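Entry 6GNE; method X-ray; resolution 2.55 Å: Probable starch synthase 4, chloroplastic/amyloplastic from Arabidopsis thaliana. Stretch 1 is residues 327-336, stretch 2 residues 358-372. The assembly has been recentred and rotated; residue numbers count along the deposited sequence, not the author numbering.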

ATOM      1  N   ILE A 327     -12.019  15.629  -3.061  1.00 30.97           N
ATOM      2  CA  ILE A 327     -10.754  16.309  -2.872  1.00 30.67           C
ATOM      3  C   ILE A 327     -10.803  17.685  -3.542  1.00 32.75           C
ATOM      4  O   ILE A 327     -10.438  18.688  -2.929  1.00 32.34           O
ATOM      5  CB  ILE A 327      -9.582  15.498  -3.413  1.00 29.62           C
ATOM      6  CG1 ILE A 327      -9.401  14.242  -2.542  1.00 29.57           C
ATOM      7  CG2 ILE A 327      -8.301  16.298  -3.371  1.00 29.18           C
ATOM      8  CD1 ILE A 327      -8.475  13.185  -3.107  1.00 29.18           C
ATOM      9  N   ARG A 328     -11.253  17.722  -4.795  1.00 33.94           N
ATOM     10  CA  ARG A 328     -11.495  18.977  -5.485  1.00 35.76           C
ATOM     11  C   ARG A 328     -12.360  19.937  -4.647  1.00 35.02           C
ATOM     12  O   ARG A 328     -11.979  21.095  -4.470  1.00 35.14           O
ATOM     13  CB  ARG A 328     -12.169  18.724  -6.807  1.00 39.59           C
ATOM     14  CG  ARG A 328     -12.376  19.971  -7.649  1.00 43.57           C
ATOM     15  CD  ARG A 328     -13.359  19.766  -8.767  1.00 47.25           C
ATOM     16  NE  ARG A 328     -13.048  20.699  -9.853  1.00 52.09           N
ATOM     17  CZ  ARG A 328     -13.444  21.981  -9.919  1.00 55.80           C
ATOM     18  NH1 ARG A 328     -13.098  22.726 -10.976  1.00 59.28           N
ATOM     19  NH2 ARG A 328     -14.171  22.539  -8.942  1.00 55.95           N
ATOM     20  N   HIS A 329     -13.491  19.453  -4.136  1.00 32.94           N
ATOM     21  CA  HIS A 329     -14.386  20.266  -3.326  1.00 32.96           C
ATOM     22  C   HIS A 329     -13.705  20.787  -2.084  1.00 32.39           C
ATOM     23  O   HIS A 329     -13.872  21.934  -1.710  1.00 34.03           O
ATOM     24  CB  HIS A 329     -15.649  19.499  -2.923  1.00 32.93           C
ATOM     25  CG  HIS A 329     -16.514  20.238  -1.946  1.00 33.66           C
ATOM     26  ND1 HIS A 329     -17.139  21.418  -2.263  1.00 35.22           N
ATOM     27  CD2 HIS A 329     -16.833  19.981  -0.650  1.00 32.99           C
ATOM     28  CE1 HIS A 329     -17.826  21.848  -1.215  1.00 35.57           C
ATOM     29  NE2 HIS A 329     -17.661  20.992  -0.221  1.00 33.83           N
ATOM     30  N   ALA A 330     -12.937  19.931  -1.435  1.00 31.65           N
ATOM     31  CA  ALA A 330     -12.251  20.265  -0.187  1.00 30.49           C
ATOM     32  C   ALA A 330     -11.268  21.412  -0.338  1.00 30.86           C
ATOM     33  O   ALA A 330     -11.054  22.140   0.618  1.00 30.93           O
ATOM     34  CB  ALA A 330     -11.525  19.042   0.354  1.00 28.74           C
ATOM     35  N   ILE A 331     -10.668  21.553  -1.523  1.00 31.04           N
ATOM     36  CA  ILE A 331      -9.765  22.646  -1.752  1.00 32.51           C
ATOM     37  C   ILE A 331     -10.521  23.963  -1.556  1.00 33.48           C
ATOM     38  O   ILE A 331     -10.098  24.819  -0.767  1.00 33.61           O
ATOM     39  CB  ILE A 331      -9.126  22.598  -3.150  1.00 33.81           C
ATOM     40  CG1 ILE A 331      -8.136  21.439  -3.247  1.00 33.19           C
ATOM     41  CG2 ILE A 331      -8.376  23.899  -3.465  1.00 35.61           C
ATOM     42  CD1 ILE A 331      -7.785  21.048  -4.680  1.00 34.13           C
ATOM     43  N   TYR A 332     -11.635  24.100  -2.255  1.00 33.68           N
ATOM     44  CA  TYR A 332     -12.419  25.333  -2.214  1.00 35.29           C
ATOM     45  C   TYR A 332     -13.100  25.553  -0.879  1.00 34.41           C
ATOM     46  O   TYR A 332     -13.186  26.673  -0.410  1.00 34.64           O
ATOM     47  CB  TYR A 332     -13.451  25.389  -3.368  1.00 36.34           C
ATOM     48  CG  TYR A 332     -12.804  25.404  -4.716  1.00 36.37           C
ATOM     49  CD1 TYR A 332     -12.367  26.577  -5.260  1.00 37.43           C
ATOM     50  CD2 TYR A 332     -12.591  24.205  -5.428  1.00 35.91           C
ATOM     51  CE1 TYR A 332     -11.765  26.597  -6.506  1.00 38.72           C
ATOM     52  CE2 TYR A 332     -11.993  24.197  -6.686  1.00 36.52           C
ATOM     53  CZ  TYR A 332     -11.579  25.403  -7.227  1.00 38.09           C
ATOM     54  OH  TYR A 332     -10.983  25.472  -8.467  1.00 39.27           O
ATOM     55  N   ARG A 333     -13.569  24.484  -0.262  1.00 33.89           N
ATOM     56  CA  ARG A 333     -14.261  24.618   1.004  1.00 34.54           C
ATOM     57  C   ARG A 333     -13.303  25.064   2.125  1.00 33.79           C
ATOM     58  O   ARG A 333     -13.650  25.901   2.975  1.00 33.91           O
ATOM     59  CB  ARG A 333     -14.947  23.302   1.377  1.00 34.49           C
ATOM     60  CG  ARG A 333     -15.900  23.413   2.555  1.00 35.45           C
ATOM     61  CD  ARG A 333     -16.961  24.468   2.280  1.00 38.62           C
ATOM     62  NE  ARG A 333     -18.097  24.320   3.168  1.00 40.54           N
ATOM     63  CZ  ARG A 333     -19.217  25.024   3.081  1.00 42.76           C
ATOM     64  NH1 ARG A 333     -19.367  25.953   2.149  1.00 45.15           N
ATOM     65  NH2 ARG A 333     -20.209  24.780   3.916  1.00 42.96           N
ATOM     66  N   THR A 334     -12.117  24.466   2.125  1.00 32.80           N
ATOM     67  CA  THR A 334     -11.076  24.797   3.060  1.00 33.08           C
ATOM     68  C   THR A 334     -10.769  26.275   2.973  1.00 34.84           C
ATOM     69  O   THR A 334     -10.665  26.953   4.002  1.00 35.23           O
ATOM     70  CB  THR A 334      -9.809  23.986   2.779  1.00 32.23           C
ATOM     71  OG1 THR A 334     -10.035  22.609   3.088  1.00 30.54           O
ATOM     72  CG2 THR A 334      -8.645  24.492   3.606  1.00 32.68           C
ATOM     73  N   LEU A 335     -10.596  26.748   1.750  1.00 36.12           N
ATOM     74  CA  LEU A 335     -10.388  28.142   1.494  1.00 38.85           C
ATOM     75  C   LEU A 335     -11.591  29.005   1.978  1.00 40.54           C
ATOM     76  O   LEU A 335     -11.402  30.023   2.643  1.00 43.68           O
ATOM     77  CB  LEU A 335     -10.163  28.329   0.003  1.00 40.34           C
ATOM     78  CG  LEU A 335      -9.878  29.729  -0.501  1.00 42.87           C
ATOM     79  CD1 LEU A 335      -8.598  30.238   0.127  1.00 44.23           C
ATOM     80  CD2 LEU A 335      -9.767  29.740  -1.989  1.00 44.15           C
ATOM     81  N   GLU A 336     -12.811  28.587   1.669  1.00 39.56           N
ATOM     82  CA  GLU A 336     -14.007  29.309   2.086  1.00 40.46           C
ATOM     83  C   GLU A 336     -14.093  29.447   3.619  1.00 39.53           C
ATOM     84  O   GLU A 336     -14.488  30.491   4.134  1.00 40.13           O
ATOM     85  CB  GLU A 336     -15.256  28.599   1.541  1.00 40.62           C
ATOM     86  CG  GLU A 336     -16.563  29.323   1.822  1.00 42.15           C
ATOM     87  CD  GLU A 336     -17.753  28.682   1.140  1.00 42.83           C
ATOM     88  OE1 GLU A 336     -17.651  27.538   0.626  1.00 42.19           O
ATOM     89  OE2 GLU A 336     -18.824  29.301   1.175  1.00 44.31           O
TER
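Stretch 2 (358-372) GIEQQFKSHDHVRLL

Stretch 1 is helical throughout and belongs to a helix that begins earlier in the chain. Stretch 2 starts as the end portion of another helix, passes through a loop, and finishes as a strand at 369-372. The two helices run in nearly the same direction, with 18° between their axes and a closest approach of 12.3 Å. The strand runs the other way along stretch 1, at 156° to the helix axis, with a closest approach of 10.3 Å. Stretch 2 therefore travels along the helix and then turns back. Arg328 lies nearest Ile359, with 8.5 Å between their CA atoms. Further along, the CA atoms of Leu335 and His368 come within 7.2 Å.

The contact buries 443 Å², both sides summed. On stretch 1 it is carried by Arg328, Ile331, Tyr332 and Leu335. This spacing of three and four residues puts them along one side of the helix. His329, Ala330, Arg333 and Glu336 take no part.

Ile331 is the central bump. Its CA-to-CB bond points toward stretch 2, and its side chain enters a hollow lined by Ile359, Phe363, Val369 and Leu371. CG2 of Ile331 is 3.8 Å from CG1 of Val369 and 4.1 Å from CE2 of Phe363. CD1 of Ile331 lies 4.2 Å from CD2 of Leu371 and 4.3 Å from CG2 of Ile359. The hollow thus draws its walls from helix, loop and strand alike.

Ile359 is the matching bump from stretch 2. Its CA-to-CB bond points toward the helix, and its side chain fits between Arg328 and Tyr332. Its CD1 is 3.7 Å from CG of Arg328 and also lies over one face of the guanidinium. Its CG1 is 3.6 Å from OH of Tyr332.

Tyr332 leaves its helix sideways, but the end of its side chain comes nearer to stretch 2. There, NE2 of Gln362 donates a weak hydrogen bond to OH of Tyr332. NE2 of Gln362 is 2.7 Å from OH of Tyr332, but the angle at the hydrogen is only 117°, so the bond is weak. The Gln362 amide sits at the edge of the tyrosine ring, near its plane.

Phe363 follows the helix and fills the space between Tyr332, Ile331 and Leu335. CZ of Phe363 is 3.8 Å from CE1 of Tyr332. The two rings meet obliquely, with centroids 5.8 Å apart and planes at 52°.

Leu335 is the next bump along the helix. Its CD2 is 3.8 Å from CE1 of Phe363. Its CD1 enters a hollow formed by the loop and the start of the strand, 3.7 Å from CE1 of His366, 4.1 Å from CB of His368 and 4.3 Å from CG2 of Val369. Within the loop, His368 N donates a hydrogen bond to ND1 of His366 at 3.2 Å, tying together two of the residues around Leu335. Most of the fit is apolar packing, and the Gln362-Tyr332 bond is the only hydrogen bond between the stretches.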

ATOM      1  N   GLY A 358      -5.659  22.560 -13.995  1.00 51.95           N
ATOM      2  CA  GLY A 358      -6.457  23.792 -14.104  1.00 53.23           C
ATOM      3  C   GLY A 358      -6.630  24.507 -12.776  1.00 51.92           C
ATOM      4  O   GLY A 358      -6.488  25.724 -12.676  1.00 51.29           O
ATOM      5  N   ILE A 359      -6.914  23.730 -11.745  1.00 50.99           N
ATOM      6  CA  ILE A 359      -7.029  24.257 -10.385  1.00 50.77           C
ATOM      7  C   ILE A 359      -5.684  24.822  -9.914  1.00 53.43           C
ATOM      8  O   ILE A 359      -5.638  25.835  -9.233  1.00 54.35           O
ATOM      9  CB  ILE A 359      -7.513  23.176  -9.401  1.00 46.85           C
ATOM     10  CG1 ILE A 359      -8.935  22.739  -9.747  1.00 45.63           C
ATOM     11  CG2 ILE A 359      -7.484  23.711  -7.981  1.00 46.84           C
ATOM     12  CD1 ILE A 359      -9.333  21.402  -9.210  1.00 43.91           C
ATOM     13  N   GLU A 360      -4.594  24.163 -10.291  1.00 55.75           N
ATOM     14  CA  GLU A 360      -3.282  24.579  -9.853  1.00 57.36           C
ATOM     15  C   GLU A 360      -2.957  25.945 -10.398  1.00 59.49           C
ATOM     16  O   GLU A 360      -2.552  26.799  -9.638  1.00 60.22           O
ATOM     17  CB  GLU A 360      -2.219  23.533 -10.235  1.00 58.88           C
ATOM     18  CG  GLU A 360      -0.872  23.762  -9.607  1.00 61.05           C
ATOM     19  CD  GLU A 360       0.271  23.705 -10.606  1.00 66.29           C
ATOM     20  OE1 GLU A 360       0.793  24.814 -10.948  1.00 69.86           O
ATOM     21  OE2 GLU A 360       0.610  22.574 -11.061  1.00 67.34           O
ATOM     22  N   GLN A 361      -3.134  26.158 -11.696  1.00 61.84           N
ATOM     23  CA  GLN A 361      -2.901  27.461 -12.333  1.00 66.56           C
ATOM     24  C   GLN A 361      -3.687  28.613 -11.713  1.00 65.26           C
ATOM     25  O   GLN A 361      -3.182  29.737 -11.500  1.00 65.65           O
ATOM     26  CB  GLN A 361      -3.351  27.411 -13.827  1.00 71.42           C
ATOM     27  CG  GLN A 361      -2.248  27.288 -14.871  1.00 75.50           C
ATOM     28  CD  GLN A 361      -1.691  25.867 -15.010  1.00 78.23           C
ATOM     29  OE1 GLN A 361      -1.999  25.157 -15.983  1.00 79.73           O
ATOM     30  NE2 GLN A 361      -0.892  25.429 -14.007  1.00 78.65           N
ATOM     31  N   GLN A 362      -4.954  28.301 -11.448  1.00 64.13           N
ATOM     32  CA  GLN A 362      -5.873  29.182 -10.709  1.00 64.30           C
ATOM     33  C   GLN A 362      -5.248  29.728  -9.389  1.00 62.51           C
ATOM     34  O   GLN A 362      -5.515  30.874  -8.992  1.00 61.00           O
ATOM     35  CB  GLN A 362      -7.178  28.411 -10.435  1.00 63.61           C
ATOM     36  CG  GLN A 362      -8.431  29.260 -10.300  1.00 65.69           C
ATOM     37  CD  GLN A 362      -9.713  28.445 -10.429  1.00 66.86           C
ATOM     38  OE1 GLN A 362     -10.243  28.269 -11.510  1.00 70.70           O
ATOM     39  NE2 GLN A 362     -10.211  27.951  -9.326  1.00 64.48           N
ATOM     40  N   PHE A 363      -4.409  28.901  -8.744  1.00 60.40           N
ATOM     41  CA  PHE A 363      -3.748  29.220  -7.467  1.00 60.42           C
ATOM     42  C   PHE A 363      -2.198  29.314  -7.509  1.00 62.04           C
ATOM     43  O   PHE A 363      -1.555  29.209  -6.462  1.00 59.12           O
ATOM     44  CB  PHE A 363      -4.179  28.174  -6.398  1.00 57.71           C
ATOM     45  CG  PHE A 363      -5.672  28.180  -6.064  1.00 58.05           C
ATOM     46  CD1 PHE A 363      -6.270  29.261  -5.416  1.00 59.58           C
ATOM     47  CD2 PHE A 363      -6.472  27.094  -6.363  1.00 57.79           C
ATOM     48  CE1 PHE A 363      -7.635  29.268  -5.130  1.00 58.95           C
ATOM     49  CE2 PHE A 363      -7.826  27.081  -6.049  1.00 57.59           C
ATOM     50  CZ  PHE A 363      -8.413  28.175  -5.462  1.00 58.06           C
ATOM     51  N   LYS A 364      -1.603  29.542  -8.685  1.00 68.78           N
ATOM     52  CA  LYS A 364      -0.103  29.544  -8.881  1.00 71.84           C
ATOM     53  C   LYS A 364       0.728  30.023  -7.679  1.00 70.46           C
ATOM     54  O   LYS A 364       1.585  29.273  -7.145  1.00 69.58           O
ATOM     55  CB  LYS A 364       0.300  30.429 -10.080  1.00 76.06           C
ATOM     56  CG  LYS A 364       0.242  29.819 -11.482  1.00 78.77           C
ATOM     57  CD  LYS A 364       0.530  30.912 -12.527  1.00 83.52           C
ATOM     58  CE  LYS A 364      -0.050  30.597 -13.896  1.00 86.06           C
ATOM     59  NZ  LYS A 364       0.693  29.509 -14.596  1.00 85.42           N
ATOM     60  N   SER A 365       0.480  31.283  -7.297  1.00 67.61           N
ATOM     61  CA  SER A 365       1.133  31.912  -6.129  1.00 65.51           C
ATOM     62  C   SER A 365       0.092  32.530  -5.197  1.00 62.21           C
ATOM     63  O   SER A 365       0.248  33.654  -4.734  1.00 62.00           O
ATOM     64  CB  SER A 365       2.172  32.940  -6.563  1.00 67.59           C
ATOM     65  OG  SER A 365       1.564  33.901  -7.385  1.00 71.56           O
ATOM     66  N   HIS A 366      -0.979  31.778  -4.942  1.00 58.26           N
ATOM     67  CA  HIS A 366      -1.980  32.152  -3.946  1.00 55.66           C
ATOM     68  C   HIS A 366      -1.374  32.011  -2.553  1.00 53.34           C
ATOM     69  O   HIS A 366      -0.528  31.136  -2.298  1.00 51.00           O
ATOM     70  CB  HIS A 366      -3.226  31.246  -4.036  1.00 54.03           C
ATOM     71  CG  HIS A 366      -4.448  31.823  -3.391  1.00 53.40           C
ATOM     72  ND1 HIS A 366      -4.931  31.374  -2.184  1.00 51.22           N
ATOM     73  CD2 HIS A 366      -5.280  32.817  -3.782  1.00 54.50           C
ATOM     74  CE1 HIS A 366      -6.010  32.060  -1.857  1.00 51.84           C
ATOM     75  NE2 HIS A 366      -6.256  32.929  -2.821  1.00 54.13           N
ATOM     76  N   ASP A 367      -1.833  32.860  -1.651  1.00 52.29           N
ATOM     77  CA  ASP A 367      -1.353  32.836  -0.284  1.00 51.84           C
ATOM     78  C   ASP A 367      -1.725  31.586   0.527  1.00 49.07           C
ATOM     79  O   ASP A 367      -1.041  31.279   1.497  1.00 48.57           O
ATOM     80  CB  ASP A 367      -1.871  34.057   0.482  1.00 53.65           C
ATOM     81  CG  ASP A 367      -1.205  35.337   0.103  1.00 56.25           C
ATOM     82  OD1 ASP A 367      -0.301  35.359  -0.760  1.00 57.62           O
ATOM     83  OD2 ASP A 367      -1.646  36.342   0.687  1.00 58.33           O
ATOM     84  N   HIS A 368      -2.810  30.899   0.160  1.00 47.06           N
ATOM     85  CA  HIS A 368      -3.411  29.857   0.994  1.00 44.38           C
ATOM     86  C   HIS A 368      -3.596  28.483   0.315  1.00 41.57           C
ATOM     87  O   HIS A 368      -3.921  27.533   0.991  1.00 39.00           O
ATOM     88  CB  HIS A 368      -4.758  30.365   1.543  1.00 44.44           C
ATOM     89  CG  HIS A 368      -4.669  31.706   2.200  1.00 46.43           C
ATOM     90  ND1 HIS A 368      -4.460  31.874   3.552  1.00 46.88           N
ATOM     91  CD2 HIS A 368      -4.731  32.957   1.675  1.00 47.72           C
ATOM     92  CE1 HIS A 368      -4.403  33.167   3.831  1.00 47.16           C
ATOM     93  NE2 HIS A 368      -4.565  33.842   2.709  1.00 47.96           N
ATOM     94  N   VAL A 369      -3.395  28.365  -0.993  1.00 41.95           N
ATOM     95  CA  VAL A 369      -3.575  27.088  -1.682  1.00 41.10           C
ATOM     96  C   VAL A 369      -2.412  26.790  -2.611  1.00 41.29           C
ATOM     97  O   VAL A 369      -2.083  27.609  -3.452  1.00 41.68           O
ATOM     98  CB  VAL A 369      -4.897  27.080  -2.477  1.00 41.79           C
ATOM     99  CG1 VAL A 369      -5.079  25.768  -3.224  1.00 41.08           C
ATOM    100  CG2 VAL A 369      -6.058  27.237  -1.508  1.00 42.43           C
ATOM    101  N   ARG A 370      -1.801  25.611  -2.460  1.00 41.06           N
ATOM    102  CA  ARG A 370      -0.774  25.152  -3.403  1.00 41.71           C
ATOM    103  C   ARG A 370      -0.987  23.705  -3.746  1.00 39.04           C
ATOM    104  O   ARG A 370      -1.256  22.902  -2.876  1.00 36.54           O
ATOM    105  CB  ARG A 370       0.633  25.364  -2.852  1.00 44.06           C
ATOM    106  CG  ARG A 370       1.727  25.257  -3.916  1.00 46.66           C
ATOM    107  CD  ARG A 370       1.914  26.503  -4.789  1.00 49.62           C
ATOM    108  NE  ARG A 370       2.351  27.667  -4.020  1.00 51.89           N
ATOM    109  CZ  ARG A 370       1.584  28.723  -3.681  1.00 56.76           C
ATOM    110  NH1 ARG A 370       0.292  28.786  -4.031  1.00 58.48           N
ATOM    111  NH2 ARG A 370       2.091  29.741  -2.947  1.00 57.95           N
ATOM    112  N   LEU A 371      -0.884  23.394  -5.034  1.00 40.03           N
ATOM    113  CA  LEU A 371      -1.066  22.041  -5.560  1.00 40.01           C
ATOM    114  C   LEU A 371       0.246  21.600  -6.156  1.00 40.34           C
ATOM    115  O   LEU A 371       0.818  22.307  -6.972  1.00 40.97           O
ATOM    116  CB  LEU A 371      -2.145  22.030  -6.649  1.00 41.50           C
ATOM    117  CG  LEU A 371      -3.572  21.868  -6.148  1.00 41.45           C
ATOM    118  CD1 LEU A 371      -3.959  22.999  -5.230  1.00 42.49           C
ATOM    119  CD2 LEU A 371      -4.542  21.812  -7.311  1.00 42.93           C
ATOM    120  N   LEU A 372       0.712  20.427  -5.742  1.00 39.40           N
ATOM    121  CA  LEU A 372       2.004  19.900  -6.183  1.00 39.43           C
ATOM    122  C   LEU A 372       1.735  18.581  -6.927  1.00 38.59           C
ATOM    123  O   LEU A 372       1.613  17.517  -6.332  1.00 35.84           O
ATOM    124  CB  LEU A 372       2.907  19.722  -4.969  1.00 39.21           C
ATOM    125  CG  LEU A 372       3.233  21.068  -4.304  1.00 40.15           C
ATOM    126  CD1 LEU A 372       3.637  20.862  -2.842  1.00 40.49           C
ATOM    127  CD2 LEU A 372       4.294  21.848  -5.079  1.00 41.29           C
TER